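Local coordinates for KLLA0F20702p (Kluyveromyces lactis, PDB 5Y5A), which probably acts as the Est1 subunit of yeast telomerase, helping to recruit the enzyme to telomeres through its partner Cdc13, at residues Ser285-Lys288 with Lys289-Ser293; Ser336-Leu339 with Lys340-Gln343. All coordinates share one frame; numbering follows the deposited sequence.

Contact 1 of 2, residues Ser285-Lys288 with Lys289-Ser293; sequences SLFK and KLLNS
Four successive i to i+4 backbone hydrogen bonds run from Ser285-Lys288 to Lys289-Ser293, so the two segments form the opening turns of helix 285-298. The carbonyls of Ser285, Leu286, Phe287 and Lys288 accept in order from the amides of Lys289, Leu290, Leu291 and Asn292; the second bond, Leu290 N to Leu286 O, is 2.9 Å long, and the last, Asn292 N to Lys288 O, reaches 3.2 Å. Side-chain contact centres on Phe287 and Leu291, one turn apart. With CG of Phe287 anti to its own amide nitrogen (chi1 176°), the ring leans along the helix toward Leu291. That leucine lays CD1 over one ring face, 4.0 Å from the centroid and 20° off the normal, a CH-pi contact displaced toward the rim. Its other methyl, CD2, lies 3.7 Å from Phe287 CE2. On another side, the extended Lys289 chain starts by passing the carbonyl of Ser285, its CG 3.3 Å from Ser285 O. Beyond the segments, Leu286 and Leu290 pack on Leu278 of helix 271-279, while Leu291 O accepts a hydrogen bond from His335 NE2. These first turns are therefore amphipathic: Phe287, Leu290 and Leu291 are buried, and Leu286 partly so, against neighbouring parts of this mainly helical region, whose sequence family belongs to the TPR clan, whereas Lys288, Lys289 and Asn292 are exposed.

Contact 2 of 2, residues Ser336-Leu339 with Lys340-Gln343; sequences SDRL and KHFQ
The Arg338 side chain extends beside the first turn of helix 339-379 and meets both His341 and Phe342. Its CB sits over one face of the Phe342 ring, 4.1 Å from CE2. The chain then runs straight to CD and turns about the CG-CD bond (chi3 68°), which brings NE to 4.1 Å from His341 CD2. At the tip, NH1 lies 3.5 Å from Phe342 CZ, with CE1 of that ring over a guanidinium face and the two planes 70° apart; NH1 also hydrogen-bonds His335 ND1. NH2 comes 3.3 Å from His341 CD2 and forms a salt bridge with Glu301, whose OE2 is shared with His341 NE2. Arg338 is the N-cap residue here, and its carbonyl accepts from Phe342 N at 3.0 Å, nearly along the C=O axis. A water joins Asp337 O to the His341 amide, extending the polar network at this helix start. An alanine in place of Phe342 would probably leave the CB and guanidinium of Arg338 without their aromatic support and open a gap beside Leu339. On that flank, Leu339 CD2 touches Phe342 CD2 at 4.0 Å, and both side chains pack on Pro319.

Both contacts are local ones at helix starts, within the region assigned to the Est1 DNA/RNA binding family; their centres are about 16 Å apart and no atoms of the two contacts touch. Contact 1 is partly buried, with the buried Phe287, Leu290 and Leu291 turned to the surrounding helices and loops; contact 2 lies nearer the surface, with Phe342 its one buried member. Different helices are involved, 285-298 in the first and 339-379 in the second. The chemistry follows: contact 1 rests on regular backbone bonding and an aliphatic-aromatic pair, whereas contact 2 gathers charge, imidazole and water about a capping residue. His335 bridges them, bonding to Leu291 O through NE2 and to Arg338 through ND1.

Contact 1 of 2, residues Ser285-Lys288 with Lys289-Ser293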
ATOM      1  N   SER A 285      15.392  12.452  -9.509  1.00 48.86           N
ATOM      2  CA  SER A 285      15.143  11.892 -10.832  1.00 51.96           C
ATOM      3  C   SER A 285      13.649  11.583 -11.000  1.00 44.91           C
ATOM      4  O   SER A 285      13.086  11.835 -12.061  1.00 44.11           O
ATOM      5  CB  SER A 285      15.985  10.637 -11.066  1.00 55.55           C
ATOM      6  OG  SER A 285      15.763   9.682 -10.044  1.00 67.46           O
ATOM      7  N   LEU A 286      13.003  11.085  -9.946  1.00 45.93           N
ATOM      8  CA  LEU A 286      11.572  10.755 -10.015  1.00 44.35           C
ATOM      9  C   LEU A 286      10.713  11.997 -10.215  1.00 46.63           C
ATOM     10  O   LEU A 286       9.770  11.990 -11.006  1.00 48.66           O
ATOM     11  CB  LEU A 286      11.116  10.020  -8.751  1.00 42.99           C
ATOM     12  CG  LEU A 286      11.616   8.585  -8.602  1.00 48.14           C
ATOM     13  CD1 LEU A 286      11.000   7.941  -7.378  1.00 42.30           C
ATOM     14  CD2 LEU A 286      11.296   7.775  -9.858  1.00 51.17           C
ATOM     15  N   PHE A 287      11.049  13.060  -9.494  1.00 46.69           N
ATOM     16  CA  PHE A 287      10.348  14.334  -9.603  1.00 44.49           C
ATOM     17  C   PHE A 287      10.428  14.925 -11.015  1.00 44.64           C
ATOM     18  O   PHE A 287       9.430  15.414 -11.553  1.00 45.98           O
ATOM     19  CB  PHE A 287      10.920  15.330  -8.594  1.00 41.25           C
ATOM     20  CG  PHE A 287      10.333  16.713  -8.698  1.00 38.93           C
ATOM     21  CD1 PHE A 287       9.109  17.006  -8.126  1.00 36.14           C
ATOM     22  CD2 PHE A 287      11.022  17.724  -9.350  1.00 47.00           C
ATOM     23  CE1 PHE A 287       8.566  18.288  -8.218  1.00 38.10           C
ATOM     24  CE2 PHE A 287      10.490  19.003  -9.443  1.00 49.00           C
ATOM     25  CZ  PHE A 287       9.260  19.285  -8.876  1.00 44.71           C
ATOM     26  N   LYS A 288      11.620  14.890 -11.598  1.00 43.32           N
ATOM     27  CA  LYS A 288      11.833  15.436 -12.937  1.00 56.11           C
ATOM     28  C   LYS A 288      11.013  14.662 -13.961  1.00 52.11           C
ATOM     29  O   LYS A 288      10.474  15.238 -14.897  1.00 48.34           O
ATOM     30  CB  LYS A 288      13.318  15.400 -13.321  1.00 53.80           C
ATOM     31  CG  LYS A 288      14.222  16.356 -12.548  1.00 56.32           C
ATOM     32  CD  LYS A 288      15.683  16.156 -12.969  1.00 63.46           C
ATOM     33  CE  LYS A 288      16.619  17.162 -12.307  1.00 72.20           C
ATOM     34  NZ  LYS A 288      18.066  16.825 -12.523  1.00 75.30           N
ATOM     35  N   LYS A 289      10.926  13.352 -13.762  1.00 52.28           N
ATOM     36  CA  LYS A 289      10.110  12.496 -14.606  1.00 50.79           C
ATOM     37  C   LYS A 289       8.632  12.811 -14.438  1.00 47.71           C
ATOM     38  O   LYS A 289       7.889  12.834 -15.416  1.00 53.08           O
ATOM     39  CB  LYS A 289      10.377  11.028 -14.291  1.00 48.31           C
ATOM     40  CG  LYS A 289      11.724  10.555 -14.796  1.00 47.42           C
ATOM     41  CD  LYS A 289      11.997   9.132 -14.372  1.00 47.60           C
ATOM     42  CE  LYS A 289      13.284   8.634 -14.993  1.00 54.10           C
ATOM     43  NZ  LYS A 289      13.579   7.259 -14.527  1.00 60.92           N
ATOM     44  N   LEU A 290       8.213  13.054 -13.196  1.00 39.06           N
ATOM     45  CA  LEU A 290       6.832  13.436 -12.919  1.00 35.30           C
ATOM     46  C   LEU A 290       6.461  14.671 -13.723  1.00 45.55           C
ATOM     47  O   LEU A 290       5.381  14.746 -14.312  1.00 53.46           O
ATOM     48  CB  LEU A 290       6.619  13.700 -11.421  1.00 41.95           C
ATOM     49  CG  LEU A 290       5.270  14.307 -11.012  1.00 40.31           C
ATOM     50  CD1 LEU A 290       4.083  13.433 -11.470  1.00 34.89           C
ATOM     51  CD2 LEU A 290       5.226  14.517  -9.505  1.00 35.51           C
ATOM     52  N   LEU A 291       7.364  15.638 -13.752  1.00 42.59           N
ATOM     53  CA  LEU A 291       7.108  16.874 -14.479  1.00 50.12           C
ATOM     54  C   LEU A 291       6.980  16.620 -15.989  1.00 54.00           C
ATOM     55  O   LEU A 291       6.173  17.260 -16.665  1.00 54.68           O
ATOM     56  CB  LEU A 291       8.207  17.900 -14.181  1.00 46.88           C
ATOM     57  CG  LEU A 291       7.803  18.889 -13.077  1.00 51.17           C
ATOM     58  CD1 LEU A 291       7.284  18.168 -11.844  1.00 52.60           C
ATOM     59  CD2 LEU A 291       8.936  19.835 -12.709  1.00 48.53           C
ATOM     60  N   ASN A 292       7.758  15.670 -16.504  1.00 42.48           N
ATOM     61  CA  ASN A 292       7.652  15.276 -17.905  1.00 53.16           C
ATOM     62  C   ASN A 292       6.303  14.638 -18.215  1.00 56.92           C
ATOM     63  O   ASN A 292       5.711  14.909 -19.261  1.00 54.26           O
ATOM     64  CB  ASN A 292       8.781  14.321 -18.279  1.00 49.22           C
ATOM     65  CG  ASN A 292      10.122  15.016 -18.355  1.00 53.95           C
ATOM     66  OD1 ASN A 292      10.189  16.239 -18.469  1.00 57.40           O
ATOM     67  ND2 ASN A 292      11.197  14.239 -18.306  1.00 50.90           N
ATOM     68  N   SER A 293       5.829  13.796 -17.303  1.00 46.47           N
ATOM     69  CA  SER A 293       4.516  13.183 -17.420  1.00 49.41           C
ATOM     70  C   SER A 293       3.421  14.239 -17.421  1.00 48.41           C
ATOM     71  O   SER A 293       2.490  14.179 -18.222  1.00 54.51           O
ATOM     72  CB  SER A 293       4.273  12.195 -16.275  1.00 50.11           C
ATOM     73  OG  SER A 293       5.014  11.011 -16.466  1.00 46.55           O
TER

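Contact 2 of 2, residues Ser336-Leu339 with Lys340-Gln343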
ATOM      1  N   SER A 336       3.986  25.187 -11.719  1.00 52.69           N
ATOM      2  CA  SER A 336       3.593  25.833 -10.473  1.00 47.89           C
ATOM      3  C   SER A 336       2.352  26.691 -10.624  1.00 50.31           C
ATOM      4  O   SER A 336       1.496  26.694  -9.748  1.00 64.64           O
ATOM      5  CB  SER A 336       4.742  26.685  -9.925  1.00 58.62           C
ATOM      6  OG  SER A 336       5.845  25.874  -9.550  1.00 60.61           O
ATOM      7  N   ASP A 337       2.234  27.409 -11.736  1.00 53.30           N
ATOM      8  CA  ASP A 337       1.072  28.275 -11.926  1.00 59.51           C
ATOM      9  C   ASP A 337      -0.165  27.515 -12.423  1.00 56.71           C
ATOM     10  O   ASP A 337      -1.186  28.120 -12.736  1.00 58.92           O
ATOM     11  CB  ASP A 337       1.412  29.411 -12.895  1.00 71.43           C
ATOM     12  CG  ASP A 337       1.879  28.908 -14.246  1.00 81.95           C
ATOM     13  OD1 ASP A 337       2.492  27.820 -14.299  1.00 88.11           O
ATOM     14  OD2 ASP A 337       1.636  29.602 -15.254  1.00 83.23           O
ATOM     15  N   ARG A 338      -0.085  26.192 -12.482  1.00 54.18           N
ATOM     16  CA  ARG A 338      -1.218  25.398 -12.946  1.00 54.29           C
ATOM     17  C   ARG A 338      -1.901  24.631 -11.812  1.00 53.49           C
ATOM     18  O   ARG A 338      -2.685  23.712 -12.070  1.00 55.37           O
ATOM     19  CB  ARG A 338      -0.769  24.412 -14.038  1.00 55.90           C
ATOM     20  CG  ARG A 338      -0.283  25.066 -15.326  1.00 58.37           C
ATOM     21  CD  ARG A 338       0.169  24.027 -16.368  1.00 62.72           C
ATOM     22  NE  ARG A 338      -0.948  23.233 -16.882  1.00 59.57           N
ATOM     23  CZ  ARG A 338      -0.942  21.907 -16.988  1.00 54.43           C
ATOM     24  NH1 ARG A 338       0.125  21.204 -16.621  1.00 46.65           N
ATOM     25  NH2 ARG A 338      -2.009  21.281 -17.462  1.00 53.96           N
ATOM     26  N   LEU A 339      -1.616  25.002 -10.564  1.00 50.90           N
ATOM     27  CA  LEU A 339      -2.137  24.255  -9.411  1.00 51.79           C
ATOM     28  C   LEU A 339      -3.665  24.259  -9.332  1.00 52.27           C
ATOM     29  O   LEU A 339      -4.272  23.218  -9.087  1.00 44.90           O
ATOM     30  CB  LEU A 339      -1.554  24.795  -8.104  1.00 47.51           C
ATOM     31  CG  LEU A 339      -0.082  24.419  -7.868  1.00 49.15           C
ATOM     32  CD1 LEU A 339       0.349  24.807  -6.463  1.00 50.79           C
ATOM     33  CD2 LEU A 339       0.159  22.930  -8.103  1.00 42.08           C
ATOM     34  N   LYS A 340      -4.283  25.420  -9.541  1.00 51.25           N
ATOM     35  CA  LYS A 340      -5.737  25.506  -9.532  1.00 49.82           C
ATOM     36  C   LYS A 340      -6.329  24.670 -10.674  1.00 52.84           C
ATOM     37  O   LYS A 340      -7.369  24.044 -10.512  1.00 52.07           O
ATOM     38  CB  LYS A 340      -6.200  26.960  -9.636  1.00 55.72           C
ATOM     39  CG  LYS A 340      -7.717  27.142  -9.492  1.00 65.92           C
ATOM     40  CD  LYS A 340      -8.155  28.565  -9.846  1.00 78.41           C
ATOM     41  CE  LYS A 340      -9.669  28.668  -9.999  1.00 86.97           C
ATOM     42  NZ  LYS A 340     -10.091  29.995 -10.538  1.00 92.95           N
ATOM     43  N   HIS A 341      -5.644  24.648 -11.815  1.00 52.04           N
ATOM     44  CA  HIS A 341      -6.064  23.838 -12.957  1.00 50.87           C
ATOM     45  C   HIS A 341      -6.066  22.338 -12.649  1.00 53.05           C
ATOM     46  O   HIS A 341      -7.011  21.631 -13.007  1.00 48.48           O
ATOM     47  CB  HIS A 341      -5.161  24.108 -14.156  1.00 46.79           C
ATOM     48  CG  HIS A 341      -5.428  23.218 -15.331  1.00 53.25           C
ATOM     49  ND1 HIS A 341      -6.542  23.353 -16.132  1.00 57.90           N
ATOM     50  CD2 HIS A 341      -4.722  22.182 -15.842  1.00 56.50           C
ATOM     51  CE1 HIS A 341      -6.510  22.439 -17.084  1.00 61.12           C
ATOM     52  NE2 HIS A 341      -5.416  21.716 -16.931  1.00 63.01           N
ATOM     53  N   PHE A 342      -5.008  21.853 -11.999  1.00 45.08           N
ATOM     54  CA  PHE A 342      -4.926  20.444 -11.613  1.00 44.55           C
ATOM     55  C   PHE A 342      -6.127  20.011 -10.779  1.00 42.43           C
ATOM     56  O   PHE A 342      -6.705  18.954 -11.009  1.00 45.24           O
ATOM     57  CB  PHE A 342      -3.637  20.166 -10.833  1.00 39.71           C
ATOM     58  CG  PHE A 342      -2.401  20.203 -11.682  1.00 47.29           C
ATOM     59  CD1 PHE A 342      -2.373  19.573 -12.919  1.00 47.80           C
ATOM     60  CD2 PHE A 342      -1.271  20.878 -11.252  1.00 46.14           C
ATOM     61  CE1 PHE A 342      -1.237  19.603 -13.711  1.00 48.26           C
ATOM     62  CE2 PHE A 342      -0.124  20.914 -12.036  1.00 44.39           C
ATOM     63  CZ  PHE A 342      -0.107  20.277 -13.270  1.00 48.51           C
ATOM     64  N   GLN A 343      -6.502  20.842  -9.817  1.00 37.82           N
ATOM     65  CA  GLN A 343      -7.565  20.507  -8.890  1.00 42.11           C
ATOM     66  C   GLN A 343      -8.925  20.523  -9.565  1.00 48.48           C
ATOM     67  O   GLN A 343      -9.758  19.632  -9.349  1.00 44.78           O
ATOM     68  CB  GLN A 343      -7.572  21.477  -7.711  1.00 40.59           C
ATOM     69  CG  GLN A 343      -8.790  21.313  -6.818  1.00 49.15           C
ATOM     70  CD  GLN A 343      -8.973  22.470  -5.868  1.00 59.14           C
ATOM     71  OE1 GLN A 343      -9.640  23.455  -6.191  1.00 72.43           O
ATOM     72  NE2 GLN A 343      -8.388  22.359  -4.689  1.00 55.34           N
TER
HETATM   73  O   HOH W   1      -4.078  27.024 -12.654  1.00 61.87           O